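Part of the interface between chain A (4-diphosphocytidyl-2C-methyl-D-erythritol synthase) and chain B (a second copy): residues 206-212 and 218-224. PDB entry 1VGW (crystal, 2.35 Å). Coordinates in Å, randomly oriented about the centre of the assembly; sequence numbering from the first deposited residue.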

# COMPACT_ATOMS: atom_id res chain seq x y z
N ILE A 206 -1.00 -10.61 -11.98
CA ILE A 206 -0.89 -11.76 -11.04
C ILE A 206 -0.73 -11.29 -9.64
O ILE A 206 0.03 -10.35 -9.37
CB ILE A 206 0.24 -12.70 -11.51
CG1 ILE A 206 -0.25 -13.38 -12.84
CG2 ILE A 206 0.60 -13.80 -10.56
CD1 ILE A 206 0.82 -13.16 -13.90
N GLN A 207 -1.42 -11.87 -8.69
CA GLN A 207 -1.40 -11.44 -7.32
C GLN A 207 -0.02 -11.33 -6.71
O GLN A 207 0.67 -12.31 -6.47
CB GLN A 207 -2.32 -12.34 -6.49
CG GLN A 207 -2.43 -11.92 -5.03
CD GLN A 207 -3.18 -10.61 -4.87
OE1 GLN A 207 -3.87 -10.16 -5.80
NE2 GLN A 207 -3.05 -9.98 -3.71
N GLY A 208 0.37 -10.10 -6.38
CA GLY A 208 1.63 -9.81 -5.72
C GLY A 208 1.48 -10.07 -4.22
O GLY A 208 0.76 -11.00 -3.87
N ASP A 209 2.14 -9.28 -3.39
CA ASP A 209 2.07 -9.52 -1.93
C ASP A 209 2.34 -8.21 -1.19
O ASP A 209 3.17 -7.41 -1.63
CB ASP A 209 3.14 -10.56 -1.54
CG ASP A 209 2.94 -11.19 -0.19
OD1 ASP A 209 2.38 -12.31 -0.12
OD2 ASP A 209 3.32 -10.59 0.85
N ALA A 210 1.70 -8.02 -0.06
CA ALA A 210 1.90 -6.84 0.78
C ALA A 210 3.33 -6.79 1.29
O ALA A 210 3.96 -5.72 1.39
CB ALA A 210 0.91 -6.85 1.93
N ARG A 211 3.93 -7.96 1.55
CA ARG A 211 5.33 -8.02 1.95
C ARG A 211 6.26 -7.58 0.83
O ARG A 211 7.43 -7.30 1.12
CB ARG A 211 5.78 -9.45 2.31
CG ARG A 211 5.30 -9.98 3.64
CD ARG A 211 4.51 -11.28 3.41
NE ARG A 211 5.33 -12.44 3.37
CZ ARG A 211 5.10 -13.58 2.75
NH1 ARG A 211 6.03 -14.55 2.84
NH2 ARG A 211 4.01 -13.81 2.04
N ASN A 212 5.82 -7.57 -0.43
CA ASN A 212 6.70 -7.22 -1.54
C ASN A 212 6.91 -5.73 -1.67
O ASN A 212 6.95 -5.17 -2.79
CB ASN A 212 6.23 -7.87 -2.83
CG ASN A 212 7.17 -7.88 -4.00
OD1 ASN A 212 8.41 -7.87 -3.89
ND2 ASN A 212 6.64 -7.82 -5.22
N PRO B 218 -4.38 -12.52 5.86
CA PRO B 218 -3.24 -13.05 6.60
C PRO B 218 -1.95 -12.30 6.39
O PRO B 218 -1.17 -12.09 7.34
CB PRO B 218 -3.16 -14.50 6.17
CG PRO B 218 -4.52 -14.84 5.67
CD PRO B 218 -5.02 -13.55 5.02
N GLN B 219 -1.69 -11.80 5.18
CA GLN B 219 -0.46 -11.04 4.91
C GLN B 219 -0.34 -9.87 5.89
O GLN B 219 0.71 -9.60 6.46
CB GLN B 219 -0.47 -10.50 3.48
CG GLN B 219 -0.45 -11.52 2.36
CD GLN B 219 -0.66 -10.88 0.99
OE1 GLN B 219 -0.15 -9.80 0.69
NE2 GLN B 219 -1.43 -11.55 0.14
N ASP B 220 -1.45 -9.17 6.06
CA ASP B 220 -1.59 -8.03 6.94
C ASP B 220 -1.35 -8.40 8.41
O ASP B 220 -0.70 -7.64 9.13
CB ASP B 220 -3.00 -7.44 6.82
CG ASP B 220 -3.42 -7.12 5.42
OD1 ASP B 220 -4.63 -7.22 5.12
OD2 ASP B 220 -2.56 -6.76 4.59
N ALA B 221 -1.91 -9.52 8.84
CA ALA B 221 -1.79 -9.99 10.22
C ALA B 221 -0.35 -10.25 10.63
O ALA B 221 0.10 -9.89 11.71
CB ALA B 221 -2.61 -11.26 10.42
N TYR B 222 0.39 -10.86 9.69
CA TYR B 222 1.80 -11.13 9.95
C TYR B 222 2.53 -9.82 10.17
O TYR B 222 3.29 -9.66 11.13
CB TYR B 222 2.42 -11.94 8.81
CG TYR B 222 3.92 -12.11 8.92
CD1 TYR B 222 4.74 -11.94 7.83
CD2 TYR B 222 4.51 -12.46 10.14
CE1 TYR B 222 6.11 -12.11 7.93
CE2 TYR B 222 5.87 -12.62 10.26
CZ TYR B 222 6.67 -12.45 9.14
OH TYR B 222 8.03 -12.60 9.27
N ILE B 223 2.24 -8.85 9.29
CA ILE B 223 2.88 -7.53 9.41
C ILE B 223 2.40 -6.79 10.65
O ILE B 223 3.18 -6.11 11.34
CB ILE B 223 2.63 -6.69 8.14
CG1 ILE B 223 3.13 -7.46 6.90
CG2 ILE B 223 3.38 -5.37 8.25
CD1 ILE B 223 3.08 -6.67 5.61
N VAL B 224 1.13 -6.97 11.01
CA VAL B 224 0.60 -6.30 12.21
C VAL B 224 1.24 -6.86 13.47
O VAL B 224 1.74 -6.10 14.32
CB VAL B 224 -0.93 -6.41 12.28
CG1 VAL B 224 -1.47 -5.97 13.62
CG2 VAL B 224 -1.59 -5.61 11.17

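Chain A approaches as the end of a strand running into a turn, and chain B answers with one face of a helix; together the two stretches bury 311 Å². I206(A) is buried but out of reach; Q207(A) points its CA-to-CB bond toward the helix yet only grazes Q219(B). G208(A) contributes almost nothing to the contact.

The working part begins at D209(A), the first residue of a type I turn closed by N212(A) N to D209(A) O at 2.9 Å. D209(A) OD2 accepts R211(A) N at 2.8 Å, and D209(A) OD1 forms a salt bridge with R211(A) NH2 at 3.1 Å, so the carboxylate braces the turn from within. Across the interface, D209(A) CA lies 3.4 Å from Q219(B) OE1.

A210(A) N then donates to Q219(B) OE1, 2.7 Å away and almost perfectly linear at 177°, the one hydrogen bond between the stretches. Q219(B), with chi1 m and chi2 t, extends from the helix to reach it and has the largest covered area of any residue here. A210(A) has only a methyl to place here; its CA lies 6.3 Å from Q219(B) CA, and A210(A) CB packs 4.3 Å from I223(B) CD1.

R211(A) lays its aliphatic portion beside I223(B), whose buried, apolar side chain suits a place against it and the A210(A) methyl. R211(A) CD lies 4.5 Å from Y222(B) CD1, at the edge of the ring.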